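Calcium binding protein (Fasciola hepatica, PDB 5FX0) probably binds calcium ions as a whole protein, of which this chain is the dynein light chain-like domain, here paired with a second copy of itself. Local coordinates at residues 33-38 with 51-55; 66-72 with 96-102. The contacts are given in a common frame with arbitrary orientation. Residue numbers count along the deposited sequence, not the author numbering.

Contact 1: residues 33-38 with 51-55; sequences KFKSLV and VAQDM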
ATOM      1  N   LYS A  33      14.860  -1.179 -12.656  1.00 48.07           N
ATOM      2  CA  LYS A  33      15.009  -2.164 -11.578  1.00 51.70           C
ATOM      3  C   LYS A  33      13.748  -3.006 -11.365  1.00 49.98           C
ATOM      4  O   LYS A  33      13.823  -4.240 -11.294  1.00 48.30           O
ATOM      5  CB  LYS A  33      15.419  -1.488 -10.259  1.00 53.75           C
ATOM      6  CG  LYS A  33      15.736  -2.447  -9.124  1.00 56.36           C
ATOM      7  CD  LYS A  33      17.072  -3.127  -9.342  1.00 65.29           C
ATOM      8  CE  LYS A  33      17.310  -4.301  -8.391  1.00 69.62           C
ATOM      9  NZ  LYS A  33      18.136  -5.348  -9.066  1.00 70.33           N
ATOM     10  N   PHE A  34      12.588  -2.360 -11.279  1.00 48.26           N
ATOM     11  CA  PHE A  34      11.353  -3.124 -11.130  1.00 47.65           C
ATOM     12  C   PHE A  34      11.134  -4.100 -12.300  1.00 50.67           C
ATOM     13  O   PHE A  34      10.719  -5.239 -12.092  1.00 47.50           O
ATOM     14  CB  PHE A  34      10.154  -2.212 -11.007  1.00 43.67           C
ATOM     15  CG  PHE A  34       8.895  -2.922 -10.620  1.00 40.23           C
ATOM     16  CD1 PHE A  34       8.664  -3.262  -9.310  1.00 44.03           C
ATOM     17  CD2 PHE A  34       7.954  -3.261 -11.564  1.00 43.99           C
ATOM     18  CE1 PHE A  34       7.502  -3.909  -8.929  1.00 43.45           C
ATOM     19  CE2 PHE A  34       6.774  -3.895 -11.193  1.00 44.15           C
ATOM     20  CZ  PHE A  34       6.550  -4.216  -9.872  1.00 43.45           C
ATOM     21  N   LYS A  35      11.381  -3.611 -13.511  1.00 52.08           N
ATOM     22  CA  LYS A  35      11.290  -4.397 -14.751  1.00 55.86           C
ATOM     23  C   LYS A  35      12.134  -5.684 -14.648  1.00 56.50           C
ATOM     24  O   LYS A  35      11.654  -6.771 -14.935  1.00 50.36           O
ATOM     25  CB  LYS A  35      11.776  -3.542 -15.926  1.00 59.25           C
ATOM     26  CG  LYS A  35      11.133  -3.797 -17.271  1.00 71.35           C
ATOM     27  CD  LYS A  35      11.583  -2.729 -18.277  1.00 79.62           C
ATOM     28  CE  LYS A  35      10.965  -2.911 -19.657  1.00 82.84           C
ATOM     29  NZ  LYS A  35      11.616  -4.003 -20.430  1.00 82.60           N
ATOM     30  N   SER A  36      13.383  -5.548 -14.219  1.00 58.21           N
ATOM     31  CA  SER A  36      14.303  -6.692 -14.201  1.00 61.51           C
ATOM     32  C   SER A  36      13.959  -7.640 -13.061  1.00 61.42           C
ATOM     33  O   SER A  36      14.084  -8.856 -13.216  1.00 67.04           O
ATOM     34  CB  SER A  36      15.768  -6.250 -14.099  1.00 63.26           C
ATOM     35  OG  SER A  36      16.197  -6.215 -12.751  1.00 67.49           O
ATOM     36  N   LEU A  37      13.522  -7.088 -11.926  1.00 56.98           N
ATOM     37  CA  LEU A  37      13.123  -7.916 -10.795  1.00 53.35           C
ATOM     38  C   LEU A  37      11.899  -8.763 -11.099  1.00 54.61           C
ATOM     39  O   LEU A  37      11.863  -9.946 -10.728  1.00 53.70           O
ATOM     40  CB  LEU A  37      12.888  -7.089  -9.538  1.00 52.21           C
ATOM     41  CG  LEU A  37      14.106  -6.451  -8.870  1.00 52.09           C
ATOM     42  CD1 LEU A  37      13.628  -5.634  -7.687  1.00 48.98           C
ATOM     43  CD2 LEU A  37      15.107  -7.506  -8.415  1.00 54.09           C
ATOM     44  N   VAL A  38      10.912  -8.180 -11.782  1.00 52.27           N
ATOM     45  CA  VAL A  38       9.665  -8.894 -12.089  1.00 52.34           C
ATOM     46  C   VAL A  38       9.903  -9.932 -13.184  1.00 53.56           C
ATOM     47  O   VAL A  38       9.328 -11.005 -13.154  1.00 55.36           O
ATOM     48  CB  VAL A  38       8.529  -7.929 -12.504  1.00 52.42           C
ATOM     49  CG1 VAL A  38       7.271  -8.679 -12.887  1.00 51.48           C
ATOM     50  CG2 VAL A  38       8.180  -6.980 -11.369  1.00 56.17           C
ATOM     51  N   VAL A  51       9.837  -9.566  -4.695  1.00 53.73           N
ATOM     52  CA  VAL A  51      10.043  -8.359  -5.508  1.00 52.51           C
ATOM     53  C   VAL A  51       9.863  -7.104  -4.646  1.00 48.10           C
ATOM     54  O   VAL A  51      10.703  -6.208  -4.711  1.00 47.01           O
ATOM     55  CB  VAL A  51       9.121  -8.316  -6.738  1.00 55.70           C
ATOM     56  CG1 VAL A  51       9.280  -6.986  -7.477  1.00 56.08           C
ATOM     57  CG2 VAL A  51       9.403  -9.517  -7.658  1.00 52.90           C
ATOM     58  N   ALA A  52       8.823  -7.064  -3.809  1.00 43.20           N
ATOM     59  CA  ALA A  52       8.602  -5.904  -2.937  1.00 48.75           C
ATOM     60  C   ALA A  52       9.778  -5.690  -1.970  1.00 52.31           C
ATOM     61  O   ALA A  52      10.185  -4.548  -1.691  1.00 51.20           O
ATOM     62  CB  ALA A  52       7.294  -6.038  -2.174  1.00 48.52           C
ATOM     63  N   GLN A  53      10.341  -6.800  -1.504  1.00 56.28           N
ATOM     64  CA  GLN A  53      11.486  -6.781  -0.588  1.00 59.75           C
ATOM     65  C   GLN A  53      12.745  -6.253  -1.255  1.00 55.61           C
ATOM     66  O   GLN A  53      13.379  -5.346  -0.728  1.00 59.26           O
ATOM     67  CB  GLN A  53      11.748  -8.176  -0.021  1.00 63.04           C
ATOM     68  CG  GLN A  53      12.669  -8.193   1.191  1.00 69.54           C
ATOM     69  CD  GLN A  53      13.157  -9.588   1.540  1.00 74.14           C
ATOM     70  OE1 GLN A  53      14.225  -9.745   2.119  1.00 80.41           O
ATOM     71  NE2 GLN A  53      12.380 -10.607   1.184  1.00 79.25           N
ATOM     72  N   ASP A  54      13.093  -6.809  -2.408  1.00 52.25           N
ATOM     73  CA  ASP A  54      14.257  -6.327  -3.188  1.00 53.59           C
ATOM     74  C   ASP A  54      14.151  -4.879  -3.686  1.00 54.14           C
ATOM     75  O   ASP A  54      15.143  -4.146  -3.700  1.00 52.82           O
ATOM     76  CB  ASP A  54      14.548  -7.263  -4.363  1.00 56.10           C
ATOM     77  CG  ASP A  54      14.844  -8.699  -3.908  1.00 65.19           C
ATOM     78  OD1 ASP A  54      15.343  -8.883  -2.764  1.00 66.18           O
ATOM     79  OD2 ASP A  54      14.553  -9.641  -4.689  1.00 72.47           O
ATOM     80  N   MET A  55      12.957  -4.454  -4.072  1.00 53.31           N
ATOM     81  CA  MET A  55      12.763  -3.044  -4.356  1.00 54.48           C
ATOM     82  C   MET A  55      13.121  -2.194  -3.132  1.00 52.78           C
ATOM     83  O   MET A  55      13.887  -1.239  -3.244  1.00 57.85           O
ATOM     84  CB  MET A  55      11.331  -2.739  -4.814  1.00 51.59           C
ATOM     85  CG  MET A  55      11.054  -3.088  -6.247  1.00 54.23           C
ATOM     86  SD  MET A  55      12.001  -2.177  -7.477  1.00 64.26           S
ATOM     87  CE  MET A  55      11.558  -0.480  -7.106  1.00 61.50           C
TER

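Contact 2: residues 66-72 with 96-102; sequences VWQCVIL and ICLAWRT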
ATOM      1  N   VAL A  66      14.130   5.314   5.110  1.00 64.35           N
ATOM      2  CA  VAL A  66      13.539   3.971   5.050  1.00 59.39           C
ATOM      3  C   VAL A  66      12.438   3.973   3.966  1.00 60.06           C
ATOM      4  O   VAL A  66      11.493   4.780   4.026  1.00 53.35           O
ATOM      5  CB  VAL A  66      12.878   3.580   6.388  1.00 59.70           C
ATOM      6  CG1 VAL A  66      12.477   2.113   6.371  1.00 58.36           C
ATOM      7  CG2 VAL A  66      13.804   3.836   7.569  1.00 64.19           C
ATOM      8  N   TRP A  67      12.557   3.071   2.989  1.00 59.04           N
ATOM      9  CA  TRP A  67      11.517   2.899   1.958  1.00 58.94           C
ATOM     10  C   TRP A  67      10.465   1.857   2.334  1.00 55.58           C
ATOM     11  O   TRP A  67      10.751   0.952   3.098  1.00 56.73           O
ATOM     12  CB  TRP A  67      12.147   2.565   0.617  1.00 54.50           C
ATOM     13  CG  TRP A  67      12.917   3.716   0.080  1.00 55.77           C
ATOM     14  CD1 TRP A  67      14.189   4.066   0.398  1.00 57.24           C
ATOM     15  CD2 TRP A  67      12.456   4.698  -0.848  1.00 58.16           C
ATOM     16  NE1 TRP A  67      14.562   5.195  -0.284  1.00 53.48           N
ATOM     17  CE2 TRP A  67      13.521   5.603  -1.063  1.00 52.97           C
ATOM     18  CE3 TRP A  67      11.251   4.896  -1.537  1.00 54.82           C
ATOM     19  CZ2 TRP A  67      13.425   6.680  -1.936  1.00 50.61           C
ATOM     20  CZ3 TRP A  67      11.154   5.986  -2.387  1.00 54.33           C
ATOM     21  CH2 TRP A  67      12.239   6.864  -2.573  1.00 51.93           C
ATOM     22  N   GLN A  68       9.237   2.073   1.854  1.00 55.77           N
ATOM     23  CA  GLN A  68       8.123   1.108   1.860  1.00 49.78           C
ATOM     24  C   GLN A  68       7.853   0.817   0.396  1.00 48.13           C
ATOM     25  O   GLN A  68       7.943   1.721  -0.432  1.00 45.45           O
ATOM     26  CB  GLN A  68       6.811   1.696   2.398  1.00 52.34           C
ATOM     27  CG  GLN A  68       6.898   2.739   3.494  1.00 63.72           C
ATOM     28  CD  GLN A  68       7.219   2.130   4.826  1.00 74.45           C
ATOM     29  OE1 GLN A  68       7.576   0.958   4.910  1.00 80.46           O
ATOM     30  NE2 GLN A  68       7.093   2.919   5.881  1.00 90.19           N
ATOM     31  N   CYS A  69       7.515  -0.427   0.081  1.00 44.23           N
ATOM     32  CA  CYS A  69       7.090  -0.826  -1.257  1.00 46.21           C
ATOM     33  C   CYS A  69       5.854  -1.697  -1.127  1.00 45.18           C
ATOM     34  O   CYS A  69       5.817  -2.627  -0.318  1.00 50.68           O
ATOM     35  CB  CYS A  69       8.184  -1.584  -2.016  1.00 48.09           C
ATOM     36  SG  CYS A  69       7.694  -1.972  -3.727  1.00 58.86           S
ATOM     37  N   VAL A  70       4.835  -1.366  -1.904  1.00 42.84           N
ATOM     38  CA  VAL A  70       3.615  -2.134  -1.995  1.00 40.79           C
ATOM     39  C   VAL A  70       3.412  -2.444  -3.470  1.00 39.21           C
ATOM     40  O   VAL A  70       3.538  -1.559  -4.318  1.00 40.79           O
ATOM     41  CB  VAL A  70       2.407  -1.354  -1.430  1.00 41.26           C
ATOM     42  CG1 VAL A  70       1.097  -2.100  -1.656  1.00 46.84           C
ATOM     43  CG2 VAL A  70       2.575  -1.108   0.052  1.00 42.76           C
ATOM     44  N   ILE A  71       3.109  -3.700  -3.776  1.00 37.63           N
ATOM     45  CA  ILE A  71       2.768  -4.109  -5.119  1.00 37.09           C
ATOM     46  C   ILE A  71       1.342  -4.574  -5.075  1.00 38.86           C
ATOM     47  O   ILE A  71       0.939  -5.279  -4.141  1.00 40.08           O
ATOM     48  CB  ILE A  71       3.683  -5.221  -5.636  1.00 36.76           C
ATOM     49  CG1 ILE A  71       5.136  -4.765  -5.582  1.00 36.84           C
ATOM     50  CG2 ILE A  71       3.350  -5.581  -7.078  1.00 34.71           C
ATOM     51  CD1 ILE A  71       6.099  -5.860  -5.993  1.00 37.38           C
ATOM     52  N   LEU A  72       0.570  -4.181  -6.078  1.00 37.62           N
ATOM     53  CA  LEU A  72      -0.797  -4.613  -6.145  1.00 42.54           C
ATOM     54  C   LEU A  72      -1.336  -4.694  -7.540  1.00 43.46           C
ATOM     55  O   LEU A  72      -0.695  -4.311  -8.490  1.00 46.27           O
ATOM     56  CB  LEU A  72      -1.676  -3.711  -5.303  1.00 45.15           C
ATOM     57  CG  LEU A  72      -1.745  -2.261  -5.747  1.00 48.70           C
ATOM     58  CD1 LEU A  72      -3.187  -1.837  -5.931  1.00 50.32           C
ATOM     59  CD2 LEU A  72      -1.061  -1.402  -4.702  1.00 53.19           C
ATOM     60  N   ILE A  96       1.059  -2.905 -10.076  1.00 44.04           N
ATOM     61  CA  ILE A  96       1.219  -1.500  -9.724  1.00 40.20           C
ATOM     62  C   ILE A  96       2.227  -1.525  -8.601  1.00 38.90           C
ATOM     63  O   ILE A  96       2.051  -2.268  -7.648  1.00 37.70           O
ATOM     64  CB  ILE A  96      -0.106  -0.860  -9.238  1.00 39.74           C
ATOM     65  CG1 ILE A  96      -1.096  -0.711 -10.411  1.00 41.70           C
ATOM     66  CG2 ILE A  96       0.145   0.495  -8.563  1.00 38.08           C
ATOM     67  CD1 ILE A  96      -2.550  -0.554  -9.991  1.00 45.13           C
ATOM     68  N   CYS A  97       3.279  -0.723  -8.723  1.00 38.14           N
ATOM     69  CA  CYS A  97       4.246  -0.534  -7.661  1.00 40.75           C
ATOM     70  C   CYS A  97       4.071   0.834  -7.001  1.00 36.73           C
ATOM     71  O   CYS A  97       4.139   1.845  -7.663  1.00 36.34           O
ATOM     72  CB  CYS A  97       5.661  -0.685  -8.208  1.00 43.68           C
ATOM     73  SG  CYS A  97       6.916  -0.460  -6.945  1.00 55.49           S
ATOM     74  N   LEU A  98       3.837   0.832  -5.698  1.00 36.45           N
ATOM     75  CA  LEU A  98       3.861   2.013  -4.872  1.00 41.52           C
ATOM     76  C   LEU A  98       5.119   1.934  -4.003  1.00 42.41           C
ATOM     77  O   LEU A  98       5.289   0.985  -3.260  1.00 45.29           O
ATOM     78  CB  LEU A  98       2.625   2.071  -3.970  1.00 42.37           C
ATOM     79  CG  LEU A  98       1.266   1.839  -4.622  1.00 45.27           C
ATOM     80  CD1 LEU A  98       0.201   1.889  -3.535  1.00 45.34           C
ATOM     81  CD2 LEU A  98       0.951   2.850  -5.734  1.00 44.81           C
ATOM     82  N   ALA A  99       5.986   2.929  -4.096  1.00 41.35           N
ATOM     83  CA  ALA A  99       7.190   3.004  -3.252  1.00 41.25           C
ATOM     84  C   ALA A  99       7.351   4.424  -2.767  1.00 39.82           C
ATOM     85  O   ALA A  99       7.192   5.357  -3.528  1.00 43.12           O
ATOM     86  CB  ALA A  99       8.438   2.549  -4.024  1.00 39.73           C
ATOM     87  N   TRP A 100       7.654   4.587  -1.500  1.00 40.99           N
ATOM     88  CA  TRP A 100       7.876   5.903  -0.956  1.00 44.03           C
ATOM     89  C   TRP A 100       8.734   5.846   0.291  1.00 46.29           C
ATOM     90  O   TRP A 100       8.933   4.793   0.896  1.00 49.86           O
ATOM     91  CB  TRP A 100       6.545   6.580  -0.676  1.00 43.84           C
ATOM     92  CG  TRP A 100       5.816   5.985   0.449  1.00 48.99           C
ATOM     93  CD1 TRP A 100       5.837   6.405   1.734  1.00 50.96           C
ATOM     94  CD2 TRP A 100       4.943   4.860   0.408  1.00 47.06           C
ATOM     95  NE1 TRP A 100       5.043   5.617   2.504  1.00 51.97           N
ATOM     96  CE2 TRP A 100       4.474   4.656   1.716  1.00 52.04           C
ATOM     97  CE3 TRP A 100       4.504   4.013  -0.602  1.00 46.08           C
ATOM     98  CZ2 TRP A 100       3.584   3.623   2.046  1.00 53.00           C
ATOM     99  CZ3 TRP A 100       3.619   2.987  -0.281  1.00 49.48           C
ATOM    100  CH2 TRP A 100       3.169   2.801   1.029  1.00 51.58           C
ATOM    101  N   ARG A 101       9.258   6.993   0.662  1.00 48.78           N
ATOM    102  CA  ARG A 101      10.260   7.068   1.683  1.00 51.07           C
ATOM    103  C   ARG A 101       9.704   7.840   2.852  1.00 52.87           C
ATOM    104  O   ARG A 101       8.963   8.802   2.668  1.00 52.03           O
ATOM    105  CB  ARG A 101      11.499   7.745   1.136  1.00 53.25           C
ATOM    106  CG  ARG A 101      12.729   7.469   1.986  1.00 63.42           C
ATOM    107  CD  ARG A 101      13.537   8.715   2.305  1.00 64.59           C
ATOM    108  NE  ARG A 101      14.777   8.732   1.541  1.00 67.53           N
ATOM    109  CZ  ARG A 101      15.328   9.803   0.973  1.00 69.61           C
ATOM    110  NH1 ARG A 101      14.754  11.014   1.023  1.00 66.85           N
ATOM    111  NH2 ARG A 101      16.478   9.649   0.325  1.00 71.47           N
ATOM    112  N   THR A 102      10.064   7.407   4.051  1.00 65.22           N
ATOM    113  CA  THR A 102       9.595   8.026   5.292  1.00 81.80           C
ATOM    114  C   THR A 102      10.816   8.419   6.153  1.00 84.59           C
ATOM    115  O   THR A 102      11.839   7.716   6.112  1.00 74.57           O
ATOM    116  CB  THR A 102       8.621   7.064   6.027  1.00 90.59           C
ATOM    117  OG1 THR A 102       8.113   7.680   7.217  1.00107.23           O
ATOM    118  CG2 THR A 102       9.284   5.708   6.376  1.00 87.05           C
TER

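Contact 1: residues 33-38 with 51-55
Val51 opens the 51-55 side of this helix pair and sits nearest the other backbone, its CA 6.1 Å from Leu37 CA. Its CG1 lies 3.8 Å from Phe34 CE1 and 4.0 Å from Val38 CG2, while its CG2 rests 4.0 Å from the carbonyl oxygen Leu37 O. A compact beta-branched residue suits this spot, since its two methyls fill the gap between helices without pushing them apart. Ala52 points away from residues 33-38; its small side chain lets the helix lie close to Ile71 of strand 67-72 and to His79 of the second subunit. The two segments cross at 144°, roughly antiparallel, with axes 10.1 Å apart at closest approach. They belong to helices 24-40 and 48-63, the two consecutive helices that follow strand 15-20 and precede the remaining strands of the dynein light chain-like domain. No hydrogen bond joins the segments, so apolar packing holds them. Asp54 stands at the more open margin, where its CB touches Leu37 CD1 at 3.8 Å and the short acidic side chain can keep its carboxylate off the apolar seam. Met55 ends the segment with a long, flexible side chain that can bend around its neighbours. Its SD is 3.8 Å from both Phe34 CA and Leu37 CD1, and 4.1 Å from Lys33 CG, whose aliphatic part serves here as apolar surface. The sulfur also makes a Met-aromatic contact at the edge of the Phe34 ring, 5.3 Å from the centroid, and Met55 CG approaches Phe34 CD1 at 3.9 Å.

Contact 2: residues 66-72 with 96-102
Cys69 and Cys97 bring their sulfurs together at the apolar centre: SG to SG is 3.6 Å, far too long for a disulfide. Ile71, Ala99 and Trp67 share this face, where small Ala99 leaves room for helix 48-63. On the opposite face, Leu72 CD2 meets Leu98 CD1 at 3.7 Å, beta-branched Val70, suited to an extended strand, brings CB 4.3 Å from Leu98 CB, and Gln68 CB makes a CH-pi contact 3.9 Å from the Trp100 six-membered ring centroid. Backbone hydrogen bonds lace the antiparallel strands, including Val70 N to Leu98 O and Leu98 N to Val70 O, both 2.8 Å. Toward the polar edge, Arg101 CB lies over the face of the Trp67 six-membered ring, 3.6 Å from its centroid, another CH-pi contact, while Arg101 NH2 hydrogen-bonds to Tyr63 O. Thr102 N donates a hydrogen bond to Val66 O at 3.0 Å. In the domain's four-stranded antiparallel sheet, 95-101 also pairs with 87-92, helix 48-63 packs against the Cys69 face, and outermost strand 67-72 pairs antiparallel with the second subunit, extending the sheet.

In the fold
From the N terminus, strand 15-20 leads into helix 24-40, and contact 1 closes first, across the short connection to helix 48-63. The chain then passes through a short turn into strand 67-72, where contact 2 begins; it closes only after strands 75-79 and 87-92, when strand 95-101 returns alongside. The two closures therefore follow in series, neither enclosing nor crossing the other. They meet in space, their centres about 11 Å apart: Val51 and Ala52 pack on Ile71, Ala52 on Cys69, and Phe34 on Cys97. The helix pair of contact 1 thus packs on the Cys69, Ile71 and Cys97 face of the sheet made in contact 2, and both contacts touch the second subunit.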